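Local structure of PpBBE-like 1 D396N (Physcomitrella patens subsp. patens, 6EO5) at residues A[82-87]-A[330-335]; A[393-398]-A[413-418]; A[397-400]-A[404-407]. The protein binds FAD and is a variant of a berberine bridge enzyme homologue that oxidises cellobiose. All coordinates share one frame; numbering follows the deposited sequence.

Contact 1. Residues A[82-87]-A[330-335]. With FAD (flavin-adenine dinucleotide), chain C.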
loop_
_atom_site.group_PDB
_atom_site.type_symbol
_atom_site.label_atom_id
_atom_site.label_comp_id
_atom_site.label_asym_id
_atom_site.label_seq_id
_atom_site.Cartn_x
_atom_site.Cartn_y
_atom_site.Cartn_z
ATOM N N SER A 82 2.640 7.969 -1.755
ATOM C CA SER A 82 1.357 8.100 -2.445
ATOM C C SER A 82 1.550 8.258 -3.943
ATOM O O SER A 82 2.251 9.174 -4.395
ATOM C CB SER A 82 0.578 9.293 -1.902
ATOM O OG SER A 82 -0.411 9.700 -2.827
ATOM N N TYR A 83 0.900 7.380 -4.716
ATOM C CA TYR A 83 1.113 7.369 -6.161
ATOM C C TYR A 83 0.660 8.658 -6.826
ATOM O O TYR A 83 1.093 8.950 -7.944
ATOM C CB TYR A 83 0.399 6.180 -6.801
ATOM C CG TYR A 83 1.079 4.838 -6.558
ATOM C CD1 TYR A 83 2.256 4.743 -5.804
ATOM C CD2 TYR A 83 0.544 3.674 -7.085
ATOM C CE1 TYR A 83 2.866 3.533 -5.586
ATOM C CE2 TYR A 83 1.144 2.462 -6.876
ATOM C CZ TYR A 83 2.301 2.391 -6.133
ATOM O OH TYR A 83 2.880 1.163 -5.937
ATOM N N GLU A 84 -0.192 9.434 -6.162
ATOM C CA GLU A 84 -0.672 10.707 -6.676
ATOM C C GLU A 84 -0.172 11.893 -5.859
ATOM O O GLU A 84 -0.718 12.992 -5.974
ATOM C CB GLU A 84 -2.200 10.704 -6.725
ATOM C CG GLU A 84 -2.796 9.701 -7.694
ATOM C CD GLU A 84 -2.741 10.169 -9.136
ATOM O OE1 GLU A 84 -1.769 10.855 -9.510
ATOM O OE2 GLU A 84 -3.674 9.851 -9.905
ATOM N N ASP A 85 0.848 11.694 -5.025
ATOM C CA ASP A 85 1.429 12.768 -4.220
ATOM C C ASP A 85 0.413 13.403 -3.276
ATOM O O ASP A 85 0.508 14.586 -2.952
ATOM C CB ASP A 85 2.080 13.830 -5.105
ATOM C CG ASP A 85 3.320 13.312 -5.773
ATOM O OD1 ASP A 85 4.134 12.679 -5.074
ATOM O OD2 ASP A 85 3.479 13.494 -6.994
ATOM N N TYR A 86 -0.536 12.605 -2.789
ATOM C CA TYR A 86 -1.576 13.129 -1.918
ATOM C C TYR A 86 -1.064 13.480 -0.524
ATOM O O TYR A 86 -1.758 14.188 0.211
ATOM C CB TYR A 86 -2.723 12.127 -1.805
ATOM C CG TYR A 86 -3.609 12.026 -3.032
ATOM C CD1 TYR A 86 -3.676 13.059 -3.972
ATOM C CD2 TYR A 86 -4.386 10.895 -3.250
ATOM C CE1 TYR A 86 -4.509 12.957 -5.095
ATOM C CE2 TYR A 86 -5.208 10.781 -4.358
ATOM C CZ TYR A 86 -5.277 11.809 -5.276
ATOM O OH TYR A 86 -6.109 11.679 -6.371
ATOM N N SER A 87 0.106 12.984 -0.124
ATOM C CA SER A 87 0.653 13.397 1.164
ATOM C C SER A 87 1.485 14.671 1.048
ATOM O O SER A 87 2.023 15.140 2.058
ATOM C CB SER A 87 1.471 12.260 1.790
ATOM O OG SER A 87 2.494 11.820 0.920
ATOM N N THR A 330 9.194 8.795 -11.501
ATOM C CA THR A 330 8.172 9.682 -12.067
ATOM C C THR A 330 7.268 8.860 -12.969
ATOM O O THR A 330 7.734 8.313 -13.975
ATOM C CB THR A 330 8.783 10.841 -12.855
ATOM O OG1 THR A 330 9.622 11.602 -11.984
ATOM C CG2 THR A 330 7.689 11.743 -13.401
ATOM N N PHE A 331 5.981 8.781 -12.626
ATOM C CA PHE A 331 5.167 7.725 -13.206
ATOM C C PHE A 331 3.691 8.038 -13.065
ATOM O O PHE A 331 3.281 8.858 -12.239
ATOM C CB PHE A 331 5.481 6.361 -12.554
ATOM C CG PHE A 331 5.194 6.296 -11.062
ATOM C CD1 PHE A 331 6.165 6.646 -10.136
ATOM C CD2 PHE A 331 3.967 5.839 -10.588
ATOM C CE1 PHE A 331 5.910 6.570 -8.763
ATOM C CE2 PHE A 331 3.701 5.756 -9.213
ATOM C CZ PHE A 331 4.670 6.127 -8.304
ATOM N N LYS A 332 2.899 7.362 -13.890
ATOM C CA LYS A 332 1.465 7.222 -13.692
ATOM C C LYS A 332 1.168 5.749 -13.431
ATOM O O LYS A 332 1.672 4.874 -14.145
ATOM C CB LYS A 332 0.691 7.733 -14.905
ATOM C CG LYS A 332 -0.800 7.446 -14.866
ATOM C CD LYS A 332 -1.494 8.223 -13.767
ATOM C CE LYS A 332 -2.957 7.853 -13.726
ATOM N NZ LYS A 332 -3.630 8.430 -12.542
ATOM N N ALA A 333 0.378 5.474 -12.394
ATOM C CA ALA A 333 -0.005 4.114 -12.035
ATOM C C ALA A 333 -1.527 3.962 -12.056
ATOM O O ALA A 333 -2.267 4.895 -11.722
ATOM C CB ALA A 333 0.547 3.733 -10.655
ATOM N N LYS A 334 -1.989 2.782 -12.471
ATOM C CA LYS A 334 -3.399 2.410 -12.398
ATOM C C LYS A 334 -3.493 0.983 -11.869
ATOM O O LYS A 334 -2.500 0.252 -11.835
ATOM C CB LYS A 334 -4.083 2.535 -13.768
ATOM C CG LYS A 334 -3.869 3.893 -14.426
ATOM C CD LYS A 334 -4.525 4.027 -15.794
ATOM C CE LYS A 334 -6.038 4.032 -15.720
ATOM N NZ LYS A 334 -6.588 5.238 -15.032
ATOM N N SER A 335 -4.684 0.574 -11.436
ATOM C CA SER A 335 -4.857 -0.806 -10.979
ATOM C C SER A 335 -6.257 -1.301 -11.332
ATOM O O SER A 335 -7.142 -0.520 -11.728
ATOM C CB SER A 335 -4.597 -0.945 -9.471
ATOM O OG SER A 335 -5.715 -0.522 -8.704
HETATM P PA FAD C . 1.848 8.527 2.219
HETATM O O1A FAD C . 2.019 9.229 0.881
HETATM O O2A FAD C . 2.603 9.226 3.320
HETATM O O5B FAD C . 0.307 8.297 2.640
HETATM C C5B FAD C . -0.671 7.922 1.693
HETATM C C4B FAD C . -2.042 8.457 2.090
HETATM O O4B FAD C . -2.326 8.123 3.437
HETATM C C3B FAD C . -2.115 9.971 1.996
HETATM O O3B FAD C . -3.437 10.334 1.664
HETATM C C2B FAD C . -1.828 10.407 3.408
HETATM O O2B FAD C . -2.362 11.678 3.683
HETATM C C1B FAD C . -2.481 9.295 4.221
HETATM N N9A FAD C . -1.822 9.201 5.543
HETATM C C8A FAD C . -0.475 9.063 5.783
HETATM N N7A FAD C . -0.271 9.037 7.118
HETATM C C5A FAD C . -1.465 9.162 7.736
HETATM C C6A FAD C . -1.817 9.207 9.072
HETATM N N6A FAD C . -0.876 9.113 10.005
HETATM N N1A FAD C . -3.142 9.344 9.425
HETATM C C2A FAD C . -4.102 9.450 8.445
HETATM N N3A FAD C . -3.750 9.412 7.113
HETATM C C4A FAD C . -2.447 9.273 6.763
HETATM N N1 FAD C . 1.238 -1.487 -1.560
HETATM C C2 FAD C . 0.959 -2.778 -1.097
HETATM O O2 FAD C . -0.163 -3.107 -0.657
HETATM N N3 FAD C . 1.969 -3.725 -1.113
HETATM C C4 FAD C . 3.225 -3.407 -1.584
HETATM O O4 FAD C . 4.104 -4.263 -1.574
HETATM C C4X FAD C . 3.500 -2.129 -2.046
HETATM N N5 FAD C . 4.771 -1.807 -2.471
HETATM C C5X FAD C . 5.131 -0.481 -2.623
HETATM C C6 FAD C . 6.453 -0.162 -2.916
HETATM C C7 FAD C . 6.907 1.165 -2.962
HETATM C C7M FAD C . 8.357 1.470 -3.266
HETATM C C8 FAD C . 5.956 2.198 -2.816
HETATM C C8M FAD C . 6.348 3.655 -2.970
HETATM C C9 FAD C . 4.606 1.854 -2.612
HETATM C C9A FAD C . 4.173 0.521 -2.492
HETATM N N10 FAD C . 2.832 0.150 -2.329
HETATM C C10 FAD C . 2.511 -1.151 -1.994
HETATM C "C1'" FAD C . 1.745 1.167 -2.221
HETATM C "C2'" FAD C . 1.598 1.583 -0.760
HETATM O "O2'" FAD C . 0.884 0.642 0.009
HETATM C "C3'" FAD C . 0.872 2.908 -0.709
HETATM O "O3'" FAD C . 1.658 3.812 -1.448
HETATM C "C4'" FAD C . 0.692 3.354 0.739
HETATM O "O4'" FAD C . -0.502 4.105 0.836
HETATM C "C5'" FAD C . 1.904 4.153 1.214
HETATM O "O5'" FAD C . 1.742 4.700 2.506
HETATM P P FAD C . 2.747 5.878 2.973
HETATM O O1P FAD C . 2.492 6.210 4.424
HETATM O O2P FAD C . 4.196 5.578 2.697
HETATM O O3P FAD C . 2.411 7.050 1.923
HETATM O O HOH W 1 0.454 7.857 -10.489
#
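Glu84 OE2 is gripped by two donors: Lys332 NZ makes a salt bridge to it at 3.0 Å, and the backbone N of Arg434 also donates to it. The other carboxylate oxygen pairs with Arg43, while the lysine ammonium goes on to Asp433, so charges probably balance along a short chain of ions. Glu84 gets there by bending at chi2 (-78°), and its CB lies over the centre of the Tyr86 ring.

Tyr83 makes the apolar half of the contact. Phe331 comes edge-on to its face in a T-shaped pair, planes at 87° and centroids 5.3 Å apart, with CZ and CE2 of Phe331 doing the touching. On the CD2 side the methyl CB of Ala333 packs 3.6 Å from Tyr83 CD2. The phenol reaches on to the flavin, where Tyr83 OH lies 3.7 Å from FAD C9A, and its oxygen is hydrogen-bonded to Gln394. A water accepts from Ala333 N at 3.1 Å, with Tyr83 O among the acceptors in its reach.

Ser82 N (3.0 Å) and Ser87 OG (2.6 Å), one before and one after Tyr83 and Glu84 in the loop, both bond to FAD O1A. A type I turn from Ser82 to Asp85 has Tyr83 and Glu84 as its middle residues. This is the FAD site of a VAO-type flavoenzyme, where a loop of the FAD-binding domain meets the large antiparallel sheet.

Contact 2. Residues A[393-398]-A[413-418]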
loop_
_atom_site.group_PDB
_atom_site.type_symbol
_atom_site.label_atom_id
_atom_site.label_comp_id
_atom_site.label_asym_id
_atom_site.label_seq_id
_atom_site.Cartn_x
_atom_site.Cartn_y
_atom_site.Cartn_z
ATOM N N ILE A 393 -4.114 -6.191 -10.475
ATOM C CA ILE A 393 -3.084 -5.816 -11.444
ATOM C C ILE A 393 -2.568 -4.428 -11.088
ATOM O O ILE A 393 -3.341 -3.460 -11.061
ATOM C CB ILE A 393 -3.596 -5.834 -12.897
ATOM C CG1 ILE A 393 -4.256 -7.162 -13.264
ATOM C CG2 ILE A 393 -2.440 -5.566 -13.850
ATOM C CD1 ILE A 393 -4.713 -7.206 -14.717
ATOM N N GLN A 394 -1.267 -4.317 -10.848
ATOM C CA GLN A 394 -0.623 -3.018 -10.705
ATOM C C GLN A 394 0.017 -2.638 -12.039
ATOM O O GLN A 394 0.837 -3.396 -12.575
ATOM C CB GLN A 394 0.412 -3.025 -9.582
ATOM C CG GLN A 394 0.854 -1.624 -9.192
ATOM C CD GLN A 394 2.122 -1.599 -8.362
ATOM O OE1 GLN A 394 2.713 -0.540 -8.140
ATOM N NE2 GLN A 394 2.550 -2.765 -7.906
ATOM N N MET A 395 -0.357 -1.471 -12.569
ATOM C CA MET A 395 0.073 -1.001 -13.886
ATOM C C MET A 395 0.824 0.317 -13.730
ATOM O O MET A 395 0.214 1.336 -13.395
ATOM C CB MET A 395 -1.130 -0.815 -14.808
ATOM C CG MET A 395 -2.186 -1.872 -14.648
ATOM S SD MET A 395 -3.755 -1.332 -15.328
ATOM C CE MET A 395 -4.804 -2.741 -15.043
ATOM N N VAL A 396 2.128 0.310 -14.003
ATOM C CA VAL A 396 2.995 1.470 -13.805
ATOM C C VAL A 396 3.671 1.817 -15.128
ATOM O O VAL A 396 4.238 0.936 -15.783
ATOM C CB VAL A 396 4.060 1.205 -12.719
ATOM C CG1 VAL A 396 4.904 2.450 -12.479
ATOM C CG2 VAL A 396 3.419 0.724 -11.423
ATOM N N ALA A 397 3.615 3.098 -15.517
ATOM C CA ALA A 397 4.359 3.622 -16.665
ATOM C C ALA A 397 5.198 4.811 -16.220
ATOM O O ALA A 397 4.668 5.758 -15.632
ATOM C CB ALA A 397 3.432 4.041 -17.804
ATOM N N SER A 398 6.496 4.764 -16.515
ATOM C CA SER A 398 7.466 5.715 -15.992
ATOM C C SER A 398 8.073 6.542 -17.114
ATOM O O SER A 398 8.012 6.179 -18.295
ATOM C CB SER A 398 8.593 5.004 -15.231
ATOM O OG SER A 398 8.084 4.216 -14.171
ATOM N N THR A 413 -3.214 4.256 -19.700
ATOM C CA THR A 413 -4.665 4.383 -19.634
ATOM C C THR A 413 -5.353 3.566 -20.726
ATOM O O THR A 413 -6.409 2.963 -20.483
ATOM C CB THR A 413 -5.055 5.856 -19.723
ATOM O OG1 THR A 413 -4.543 6.529 -18.565
ATOM C CG2 THR A 413 -6.563 6.018 -19.787
ATOM N N ARG A 414 -4.778 3.537 -21.931
ATOM C CA ARG A 414 -5.228 2.590 -22.944
ATOM C C ARG A 414 -5.182 1.167 -22.407
ATOM O O ARG A 414 -6.135 0.393 -22.572
ATOM C CB ARG A 414 -4.350 2.693 -24.186
ATOM C CG ARG A 414 -4.620 3.852 -25.089
ATOM C CD ARG A 414 -3.737 3.720 -26.311
ATOM N NE ARG A 414 -2.345 4.114 -26.075
ATOM C CZ ARG A 414 -1.821 5.274 -26.486
ATOM N NH1 ARG A 414 -2.586 6.144 -27.167
ATOM N NH2 ARG A 414 -0.535 5.561 -26.227
ATOM N N TYR A 415 -4.063 0.802 -21.767
ATOM C CA TYR A 415 -3.901 -0.541 -21.232
ATOM C C TYR A 415 -5.000 -0.864 -20.231
ATOM O O TYR A 415 -5.612 -1.940 -20.288
ATOM C CB TYR A 415 -2.521 -0.667 -20.589
ATOM C CG TYR A 415 -2.247 -2.004 -19.900
ATOM C CD1 TYR A 415 -2.716 -2.266 -18.609
ATOM C CD2 TYR A 415 -1.504 -2.989 -20.532
ATOM C CE1 TYR A 415 -2.465 -3.481 -17.983
ATOM C CE2 TYR A 415 -1.245 -4.199 -19.912
ATOM C CZ TYR A 415 -1.723 -4.441 -18.645
ATOM O OH TYR A 415 -1.450 -5.639 -18.043
ATOM N N TRP A 416 -5.261 0.058 -19.296
ATOM C CA TRP A 416 -6.321 -0.171 -18.318
ATOM C C TRP A 416 -7.661 -0.404 -19.002
ATOM O O TRP A 416 -8.451 -1.245 -18.562
ATOM C CB TRP A 416 -6.420 1.008 -17.351
ATOM C CG TRP A 416 -7.349 0.754 -16.196
ATOM C CD1 TRP A 416 -7.000 0.317 -14.949
ATOM C CD2 TRP A 416 -8.784 0.901 -16.181
ATOM N NE1 TRP A 416 -8.122 0.182 -14.163
ATOM C CE2 TRP A 416 -9.228 0.540 -14.891
ATOM C CE3 TRP A 416 -9.730 1.309 -17.133
ATOM C CZ2 TRP A 416 -10.577 0.568 -14.525
ATOM C CZ3 TRP A 416 -11.070 1.338 -16.767
ATOM C CH2 TRP A 416 -11.481 0.963 -15.474
ATOM N N LYS A 417 -7.933 0.323 -20.091
ATOM C CA LYS A 417 -9.220 0.170 -20.755
ATOM C C LYS A 417 -9.316 -1.152 -21.508
ATOM O O LYS A 417 -10.412 -1.722 -21.607
ATOM C CB LYS A 417 -9.473 1.352 -21.690
ATOM C CG LYS A 417 -9.803 2.639 -20.947
ATOM C CD LYS A 417 -10.068 3.777 -21.910
ATOM C CE LYS A 417 -10.191 5.093 -21.170
ATOM N NZ LYS A 417 -10.461 6.222 -22.106
ATOM N N VAL A 418 -8.196 -1.655 -22.042
ATOM C CA VAL A 418 -8.195 -2.978 -22.666
ATOM C C VAL A 418 -8.517 -4.049 -21.631
ATOM O O VAL A 418 -9.429 -4.862 -21.818
ATOM C CB VAL A 418 -6.848 -3.257 -23.358
ATOM C CG1 VAL A 418 -6.783 -4.702 -23.832
ATOM C CG2 VAL A 418 -6.635 -2.307 -24.524
#
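Strand 393-398 and helix 413-418 run nearly antiparallel, their axes 9.6 Å apart at closest approach and at 159° between N-to-C directions, with Met395 facing Trp416. Met395 points its CB at the helix, and from there the side chain runs extended beyond CG, which carries the sulfur to a place between two aromatic rings. Both are met at the edge, as two Met-aromatic contacts. Met395 SD is 3.6 Å from Tyr415 CD1, lying 81° off that ring's normal, and 3.7 Å from Trp416 CD1. The neighbouring carbons join in: Met395 CG approaches Tyr415 CE1 at 3.7 Å, and Met395 CE lies 3.8 Å from Trp416 CD1.

Both rings have further partners: Tyr415 meets Phe363, and Trp416 makes a cation-pi contact with Lys334 while its indole N-H is taken by Ser335. Cutting Met395 back to an alanine is likely to take the sulfur from both ring edges and open a gap between strand and helix. No hydrogen bond crosses between the two segments, so the contact probably rests on dispersion, helped by the polarisable sulfur facing the slightly positive C-H rims of the rings.

Contact 3. Residues A[397-400]-A[404-407]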
loop_
_atom_site.group_PDB
_atom_site.type_symbol
_atom_site.label_atom_id
_atom_site.label_comp_id
_atom_site.label_asym_id
_atom_site.label_seq_id
_atom_site.Cartn_x
_atom_site.Cartn_y
_atom_site.Cartn_z
ATOM N N ALA A 397 3.615 3.098 -15.517
ATOM C CA ALA A 397 4.359 3.622 -16.665
ATOM C C ALA A 397 5.198 4.811 -16.220
ATOM O O ALA A 397 4.668 5.758 -15.632
ATOM C CB ALA A 397 3.432 4.041 -17.804
ATOM N N SER A 398 6.496 4.764 -16.515
ATOM C CA SER A 398 7.466 5.715 -15.992
ATOM C C SER A 398 8.073 6.542 -17.114
ATOM O O SER A 398 8.012 6.179 -18.295
ATOM C CB SER A 398 8.593 5.004 -15.231
ATOM O OG SER A 398 8.084 4.216 -14.171
ATOM N N TRP A 399 8.664 7.673 -16.727
ATOM C CA TRP A 399 9.444 8.482 -17.650
ATOM C C TRP A 399 10.482 9.267 -16.870
ATOM O O TRP A 399 10.340 9.498 -15.669
ATOM C CB TRP A 399 8.567 9.423 -18.486
ATOM C CG TRP A 399 7.682 10.400 -17.736
ATOM C CD1 TRP A 399 7.947 11.720 -17.473
ATOM C CD2 TRP A 399 6.365 10.147 -17.211
ATOM N NE1 TRP A 399 6.886 12.297 -16.810
ATOM C CE2 TRP A 399 5.903 11.355 -16.639
ATOM C CE3 TRP A 399 5.535 9.022 -17.173
ATOM C CZ2 TRP A 399 4.649 11.463 -16.030
ATOM C CZ3 TRP A 399 4.293 9.133 -16.571
ATOM C CH2 TRP A 399 3.860 10.345 -16.006
ATOM N N SER A 400 11.537 9.666 -17.579
ATOM C CA SER A 400 12.599 10.498 -17.041
ATOM C C SER A 400 12.685 11.852 -17.728
ATOM O O SER A 400 13.517 12.679 -17.340
ATOM C CB SER A 400 13.946 9.796 -17.201
ATOM O OG SER A 400 14.354 9.933 -18.552
ATOM N N ASN A 404 7.823 12.714 -22.585
ATOM C CA ASN A 404 7.112 11.454 -22.710
ATOM C C ASN A 404 5.959 11.310 -21.740
ATOM O O ASN A 404 5.305 10.265 -21.755
ATOM C CB ASN A 404 8.064 10.288 -22.510
ATOM C CG ASN A 404 9.267 10.385 -23.385
ATOM O OD1 ASN A 404 10.398 10.224 -22.923
ATOM N ND2 ASN A 404 9.042 10.662 -24.662
ATOM N N ALA A 405 5.692 12.315 -20.900
ATOM C CA ALA A 405 4.632 12.183 -19.907
ATOM C C ALA A 405 3.280 11.894 -20.554
ATOM O O ALA A 405 2.548 11.003 -20.106
ATOM C CB ALA A 405 4.554 13.443 -19.056
ATOM N N VAL A 406 2.936 12.613 -21.620
ATOM C CA VAL A 406 1.623 12.412 -22.226
ATOM C C VAL A 406 1.534 11.044 -22.904
ATOM O O VAL A 406 0.506 10.359 -22.815
ATOM C CB VAL A 406 1.304 13.563 -23.194
ATOM C CG1 VAL A 406 0.009 13.289 -23.920
ATOM C CG2 VAL A 406 1.195 14.850 -22.424
ATOM N N THR A 407 2.599 10.620 -23.590
ATOM C CA THR A 407 2.545 9.325 -24.262
ATOM C C THR A 407 2.529 8.170 -23.256
ATOM O O THR A 407 1.864 7.152 -23.487
ATOM C CB THR A 407 3.712 9.179 -25.236
ATOM O OG1 THR A 407 4.929 9.421 -24.543
ATOM C CG2 THR A 407 3.599 10.171 -26.353
HETATM O O HOH W 2 11.602 9.080 -20.372
#
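Trp399, just past the end of strand 391-398, is the first residue along 397-400 to meet 404-407, and it does so with the flat of its indole. With CG set between the backbone N and the carbonyl carbon (chi1 57°), the ring lies against the start of helix 405-420. Ala405 sits over that face: its CA is 3.7 Å from the centroid of the five-membered ring and only 15° off the normal, a CH-pi contact. The Ala405 methyl extends across the nitrogen side of the indole, with CB 3.4 Å from Trp399 NE1 and 3.6 Å from Trp399 CZ2. Nearer the backbone, Trp399 CB packs on Asn404 CB at 4.1 Å.

Ser400 follows, and here the link is polar and indirect. One water accepts from Ser400 N at 2.9 Å and donates to Asn404 OD1 at 3.0 Å, so it ties the backbone beyond the tryptophan to the side-chain amide of Asn404. On the far segment Thr407 OG1 donates to Asn404 O at 2.9 Å, coming from above the carbonyl plane.

A short connection of a few residues joins strand 391-398 to helix 405-420. Ser398 O, at the end of the strand, takes a bond from Gln408 NE2 of the helix. Trp399 also touches Gln408 and Thr409 there, while its backbone pairs with Thr330, just ahead of strand 331-338.

All three contacts meet on neighbouring strands 331-338 and 391-398. Contacts 2 and 3 share Ala397 and Ser398 and lie about 12 Å apart between centres, both pairing strand 391-398 with helix 405-420. Contact 1 is sewn to them by Lys332 N to Ala397 O and Thr330 O to Trp399 N, each 3.0 Å, and by Ser335 O to Trp416 NE1 at 2.7 Å. Contact 1 alone touches the cofactor, while in contact 2 the side chain of Ile393 is about 13 Å from the FAD. Another tie is Tyr83 OH to Gln394 OE1 at 2.8 Å, which links the flavin side of the sheet to the strand whose other side packs on the helix.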